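Local coordinates for 2-(acetamidomethylene)succinate hydrolase (Mesorhizobium loti, PDB 3KXP), which catalyses the last step of vitamin B6 degradation, hydrolysing (E)-2-(acetamidomethylene)succinate to succinic semialdehyde, acetate, ammonia and carbon dioxide, at residues 59-64 with 99-104; 168-173 with 246-251. All coordinates share one frame; numbering follows the deposited sequence.

Contacts 1 and 2 lie on opposite sides of the centre of this alpha/beta-hydrolase chain, both on the central sheet or the loops it carries. Contact 1 joins strand 59-65 to the end of strand 96-100; contact 2 packs the loop after strand 159-165 against the start of helix 248-253. Their centres lie 25 Å apart and their nearest atoms about 12 Å, so they do not touch. Each has one residue near the site: the side chain of Q102 in contact 1 is about 4 Å from that of L143, a chloride-binding residue, and that of T168 in contact 2, which follows D166 closely in the chain, is about 7 Å from the side chain of D166, inferred to be catalytic.

Contact 1: residues 59-64 with 99-104; sequences TLNVRE and AVDQRG
V62 and V100 form an antiparallel, non-hydrogen-bonded pair, their CA atoms 4.6 Å apart, and R63 and A99 form the hydrogen-bonded pair beside it. In that second pair R63 N donates to A99 O and A99 N to R63 O. One step the other way a further backbone bond follows, D101 N donating to N61 O at 2.9 Å. The valines lie side by side on one face of the sheet, CG1 of V62 4.0 Å from CG2 of V100. L60 extends this apolar row: its CD1 touches V100 CG1, while CD2 rests against the backbone of D101 and R103. The polar pair is N61 and D101, which lie side by side, pointing the same way, their flat groups turned 46° apart. CG of N61 is anti to its backbone N (chi1 -178°), which sets the amide beside D101; ND2 then donates to D101 OD1 at 3.0 Å. The acceptor is almost in the amide plane, yet the N-H arrives from well above the carboxylate plane. A water donates to the same OD1 at 2.7 Å and accepts from R63 NH2 at the guanidinium edge. S81 binds both D101 OD2 and R63 NE, so both carboxylate oxygens are held and a serine joins the acid to the arginine, which also pairs with E85. An alanine at D101 would probably leave N61 ND2 and the bridging water without their acceptor and S81 without one of its partners. Q102 turns away from strand 59-65 and bonds N147 on helix 143-154, which follows S142, the inferred nucleophile. The pairing fits the alpha/beta-hydrolase sheet, whose strand order here is 1-2-4-3-5-6-7-8, with 59-65, the second strand, antiparallel to 96-100.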
loop_
_atom_site.group_PDB
_atom_site.type_symbol
_atom_site.label_atom_id
_atom_site.label_comp_id
_atom_site.label_asym_id
_atom_site.label_seq_id
_atom_site.Cartn_x
_atom_site.Cartn_y
_atom_site.Cartn_z
ATOM N N THR A 59 -21.142 14.869 -22.032
ATOM C CA THR A 59 -20.438 16.060 -21.579
ATOM C C THR A 59 -20.415 16.035 -20.054
ATOM O O THR A 59 -21.449 15.818 -19.408
ATOM C CB THR A 59 -21.137 17.353 -22.074
ATOM O OG1 THR A 59 -21.126 17.378 -23.511
ATOM C CG2 THR A 59 -20.420 18.602 -21.539
ATOM N N LEU A 60 -19.233 16.258 -19.480
ATOM C CA LEU A 60 -19.076 16.235 -18.031
ATOM C C LEU A 60 -18.523 17.536 -17.489
ATOM O O LEU A 60 -17.743 18.203 -18.157
ATOM C CB LEU A 60 -18.134 15.099 -17.626
ATOM C CG LEU A 60 -18.545 13.681 -18.023
ATOM C CD1 LEU A 60 -17.434 12.700 -17.668
ATOM C CD2 LEU A 60 -19.837 13.313 -17.319
ATOM N N ASN A 61 -18.927 17.895 -16.274
ATOM C CA ASN A 61 -18.426 19.104 -15.629
ATOM C C ASN A 61 -17.222 18.702 -14.773
ATOM O O ASN A 61 -17.250 17.660 -14.115
ATOM C CB ASN A 61 -19.499 19.729 -14.735
ATOM C CG ASN A 61 -19.031 21.016 -14.084
ATOM O OD1 ASN A 61 -18.662 21.961 -14.772
ATOM N ND2 ASN A 61 -19.039 21.057 -12.749
ATOM N N VAL A 62 -16.168 19.511 -14.786
ATOM C CA VAL A 62 -14.979 19.202 -14.001
ATOM C C VAL A 62 -14.411 20.450 -13.334
ATOM O O VAL A 62 -14.742 21.570 -13.719
ATOM C CB VAL A 62 -13.877 18.543 -14.879
ATOM C CG1 VAL A 62 -14.432 17.305 -15.568
ATOM C CG2 VAL A 62 -13.363 19.530 -15.912
ATOM N N ARG A 63 -13.576 20.236 -12.320
ATOM C CA ARG A 63 -12.924 21.309 -11.568
ATOM C C ARG A 63 -11.427 21.035 -11.666
ATOM O O ARG A 63 -10.962 19.990 -11.211
ATOM C CB ARG A 63 -13.354 21.269 -10.100
ATOM C CG ARG A 63 -14.843 21.439 -9.881
ATOM C CD ARG A 63 -15.229 21.180 -8.431
ATOM N NE ARG A 63 -16.653 21.409 -8.194
ATOM C CZ ARG A 63 -17.176 22.566 -7.791
ATOM N NH1 ARG A 63 -16.388 23.615 -7.572
ATOM N NH2 ARG A 63 -18.491 22.676 -7.605
ATOM N N GLU A 64 -10.679 21.966 -12.246
ATOM C CA GLU A 64 -9.248 21.767 -12.423
ATOM C C GLU A 64 -8.367 22.734 -11.657
ATOM O O GLU A 64 -8.766 23.857 -11.357
ATOM C CB GLU A 64 -8.869 21.897 -13.897
ATOM C CG GLU A 64 -9.724 21.120 -14.873
ATOM C CD GLU A 64 -9.357 21.446 -16.318
ATOM O OE1 GLU A 64 -8.172 21.258 -16.684
ATOM O OE2 GLU A 64 -10.248 21.894 -17.082
ATOM N N ALA A 99 -11.414 17.099 -10.453
ATOM C CA ALA A 99 -12.538 16.380 -9.866
ATOM C C ALA A 99 -13.628 16.337 -10.929
ATOM O O ALA A 99 -13.875 17.333 -11.607
ATOM C CB ALA A 99 -13.038 17.106 -8.623
ATOM N N VAL A 100 -14.287 15.196 -11.071
ATOM C CA VAL A 100 -15.314 15.049 -12.096
ATOM C C VAL A 100 -16.725 14.826 -11.584
ATOM O O VAL A 100 -16.969 13.936 -10.765
ATOM C CB VAL A 100 -14.995 13.850 -13.034
ATOM C CG1 VAL A 100 -16.021 13.759 -14.138
ATOM C CG2 VAL A 100 -13.590 13.981 -13.596
ATOM N N ASP A 101 -17.659 15.637 -12.067
ATOM C CA ASP A 101 -19.053 15.444 -11.707
ATOM C C ASP A 101 -19.406 14.293 -12.628
ATOM O O ASP A 101 -19.301 14.419 -13.846
ATOM C CB ASP A 101 -19.888 16.679 -12.055
ATOM C CG ASP A 101 -19.807 17.748 -10.989
ATOM O OD1 ASP A 101 -20.321 18.865 -11.216
ATOM O OD2 ASP A 101 -19.235 17.462 -9.913
ATOM N N GLN A 102 -19.794 13.156 -12.073
ATOM C CA GLN A 102 -20.102 12.042 -12.944
ATOM C C GLN A 102 -21.527 12.114 -13.486
ATOM O O GLN A 102 -22.364 12.850 -12.961
ATOM C CB GLN A 102 -19.826 10.737 -12.208
ATOM C CG GLN A 102 -18.368 10.658 -11.777
ATOM C CD GLN A 102 -18.096 9.529 -10.821
ATOM O OE1 GLN A 102 -17.719 8.426 -11.228
ATOM N NE2 GLN A 102 -18.302 9.790 -9.535
ATOM N N ARG A 103 -21.784 11.369 -14.557
ATOM C CA ARG A 103 -23.095 11.368 -15.179
ATOM C C ARG A 103 -24.218 11.241 -14.158
ATOM O O ARG A 103 -24.140 10.448 -13.217
ATOM C CB ARG A 103 -23.202 10.238 -16.202
ATOM C CG ARG A 103 -23.178 8.841 -15.608
ATOM C CD ARG A 103 -23.587 7.841 -16.666
ATOM N NE ARG A 103 -22.744 7.970 -17.852
ATOM C CZ ARG A 103 -23.125 7.645 -19.080
ATOM N NH1 ARG A 103 -22.289 7.797 -20.099
ATOM N NH2 ARG A 103 -24.346 7.188 -19.292
ATOM N N GLY A 104 -25.263 12.038 -14.360
ATOM C CA GLY A 104 -26.407 12.026 -13.468
ATOM C C GLY A 104 -26.213 12.932 -12.265
ATOM O O GLY A 104 -27.154 13.167 -11.504
HETATM O O HOH W 1 -20.079 20.100 -8.776
#

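Contact 2: residues 168-173 with 246-251; sequences TPYIET and DLVPAY
P169 is the bump of this contact, its ring pushed into a hollow formed by L247, V248 and Y251 at the first turn of a helix. CD stands over one face of the Y251 ring, offset toward the rim and 3.8 Å from the centroid in a CH-pi contact, and CG comes to 3.4 Å of Y251 CD1. The hollow's floor is backbone and CB: P169 CB lies 4.0 Å from L247 CB and close to V248 N. V248 closes another side with CG2, which touches P169 CB and, at 3.9 Å, CZ of the Y170 ring crossing it obliquely. Beyond the proline, T168 CA and CG2 meet the Y251 hydroxyl, whose own hydrogen bond goes to F167 O, and L247 CD2 lies against T168 O. No direct hydrogen bond spans the interface; one water accepts from both Y170 N and L247 N. D246, just before the turn into helix 248-253, gives a capping bond, its OD1 accepting from V248 N. Around this joint, T277 of helix 271-280 touches T168, P169 and Y170, helix 143-154 meets L247 and Y251, and I260 of strand 258-263 lies against T168 and Y251.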
loop_
_atom_site.group_PDB
_atom_site.type_symbol
_atom_site.label_atom_id
_atom_site.label_comp_id
_atom_site.label_asym_id
_atom_site.label_seq_id
_atom_site.Cartn_x
_atom_site.Cartn_y
_atom_site.Cartn_z
ATOM N N THR A 168 -15.591 -2.284 -2.229
ATOM C CA THR A 168 -14.943 -3.511 -2.653
ATOM C C THR A 168 -16.005 -4.510 -3.094
ATOM O O THR A 168 -17.202 -4.225 -3.039
ATOM C CB THR A 168 -14.201 -4.136 -1.466
ATOM O OG1 THR A 168 -15.162 -4.473 -0.453
ATOM C CG2 THR A 168 -13.173 -3.155 -0.881
ATOM N N PRO A 169 -15.581 -5.695 -3.544
ATOM C CA PRO A 169 -16.586 -6.674 -3.951
ATOM C C PRO A 169 -17.096 -7.275 -2.645
ATOM O O PRO A 169 -16.636 -6.885 -1.568
ATOM C CB PRO A 169 -15.781 -7.700 -4.757
ATOM C CG PRO A 169 -14.485 -6.986 -5.108
ATOM C CD PRO A 169 -14.225 -6.160 -3.882
ATOM N N TYR A 170 -18.041 -8.205 -2.734
ATOM C CA TYR A 170 -18.573 -8.891 -1.559
ATOM C C TYR A 170 -19.416 -8.082 -0.572
ATOM O O TYR A 170 -19.709 -8.564 0.521
ATOM C CB TYR A 170 -17.432 -9.554 -0.784
ATOM C CG TYR A 170 -16.520 -10.406 -1.627
ATOM C CD1 TYR A 170 -15.196 -10.024 -1.863
ATOM C CD2 TYR A 170 -16.979 -11.596 -2.201
ATOM C CE1 TYR A 170 -14.349 -10.811 -2.655
ATOM C CE2 TYR A 170 -16.142 -12.391 -2.993
ATOM C CZ TYR A 170 -14.833 -11.992 -3.218
ATOM O OH TYR A 170 -14.020 -12.766 -4.019
ATOM N N ILE A 171 -19.800 -6.862 -0.927
ATOM C CA ILE A 171 -20.630 -6.060 -0.029
ATOM C C ILE A 171 -21.942 -6.818 0.190
ATOM O O ILE A 171 -22.547 -7.300 -0.767
ATOM C CB ILE A 171 -20.920 -4.684 -0.643
ATOM C CG1 ILE A 171 -19.600 -3.924 -0.823
ATOM C CG2 ILE A 171 -21.891 -3.911 0.234
ATOM C CD1 ILE A 171 -19.750 -2.572 -1.481
ATOM N N GLU A 172 -22.382 -6.937 1.440
ATOM C CA GLU A 172 -23.616 -7.673 1.717
ATOM C C GLU A 172 -24.888 -6.963 1.277
ATOM O O GLU A 172 -24.977 -5.734 1.288
ATOM C CB GLU A 172 -23.714 -8.044 3.202
ATOM C CG GLU A 172 -23.344 -6.933 4.150
ATOM C CD GLU A 172 -21.870 -6.941 4.542
ATOM O OE1 GLU A 172 -21.374 -5.861 4.918
ATOM O OE2 GLU A 172 -21.217 -8.012 4.497
ATOM N N THR A 173 -25.872 -7.764 0.884
ATOM C CA THR A 173 -27.160 -7.269 0.418
ATOM C C THR A 173 -27.791 -6.208 1.323
ATOM O O THR A 173 -28.293 -5.189 0.843
ATOM C CB THR A 173 -28.154 -8.434 0.259
ATOM O OG1 THR A 173 -27.629 -9.379 -0.680
ATOM C CG2 THR A 173 -29.500 -7.932 -0.245
ATOM N N ASP A 246 -21.876 -7.644 -9.596
ATOM C CA ASP A 246 -20.682 -8.360 -9.183
ATOM C C ASP A 246 -19.427 -7.570 -9.544
ATOM O O ASP A 246 -19.166 -7.295 -10.713
ATOM C CB ASP A 246 -20.667 -9.746 -9.847
ATOM C CG ASP A 246 -19.555 -10.641 -9.324
ATOM O OD1 ASP A 246 -18.969 -10.328 -8.264
ATOM O OD2 ASP A 246 -19.280 -11.673 -9.972
ATOM N N LEU A 247 -18.653 -7.217 -8.522
ATOM C CA LEU A 247 -17.431 -6.446 -8.697
ATOM C C LEU A 247 -16.170 -7.320 -8.646
ATOM O O LEU A 247 -15.053 -6.819 -8.796
ATOM C CB LEU A 247 -17.367 -5.362 -7.613
ATOM C CG LEU A 247 -16.404 -4.196 -7.840
ATOM C CD1 LEU A 247 -16.680 -3.553 -9.198
ATOM C CD2 LEU A 247 -16.562 -3.181 -6.718
ATOM N N VAL A 248 -16.356 -8.623 -8.446
ATOM C CA VAL A 248 -15.240 -9.567 -8.359
ATOM C C VAL A 248 -14.337 -9.566 -9.599
ATOM O O VAL A 248 -13.114 -9.473 -9.480
ATOM C CB VAL A 248 -15.759 -11.011 -8.088
ATOM C CG1 VAL A 248 -14.623 -12.021 -8.198
ATOM C CG2 VAL A 248 -16.371 -11.082 -6.703
ATOM N N PRO A 249 -14.924 -9.670 -10.805
ATOM C CA PRO A 249 -14.106 -9.670 -12.030
ATOM C C PRO A 249 -13.181 -8.455 -12.121
ATOM O O PRO A 249 -12.014 -8.577 -12.491
ATOM C CB PRO A 249 -15.153 -9.681 -13.139
ATOM C CG PRO A 249 -16.274 -10.475 -12.523
ATOM C CD PRO A 249 -16.346 -9.897 -11.121
ATOM N N ALA A 250 -13.708 -7.283 -11.769
ATOM C CA ALA A 250 -12.931 -6.049 -11.811
ATOM C C ALA A 250 -11.733 -6.068 -10.852
ATOM O O ALA A 250 -10.640 -5.641 -11.216
ATOM C CB ALA A 250 -13.828 -4.861 -11.508
ATOM N N TYR A 251 -11.922 -6.539 -9.627
ATOM C CA TYR A 251 -10.788 -6.591 -8.706
ATOM C C TYR A 251 -9.862 -7.748 -9.063
ATOM O O TYR A 251 -8.650 -7.649 -8.920
ATOM C CB TYR A 251 -11.249 -6.732 -7.253
ATOM C CG TYR A 251 -11.475 -5.412 -6.547
ATOM C CD1 TYR A 251 -12.616 -4.650 -6.788
ATOM C CD2 TYR A 251 -10.555 -4.942 -5.611
ATOM C CE1 TYR A 251 -12.842 -3.453 -6.103
ATOM C CE2 TYR A 251 -10.769 -3.751 -4.922
ATOM C CZ TYR A 251 -11.916 -3.013 -5.169
ATOM O OH TYR A 251 -12.151 -1.860 -4.453
HETATM O O HOH W 2 -19.382 -7.782 -5.663
#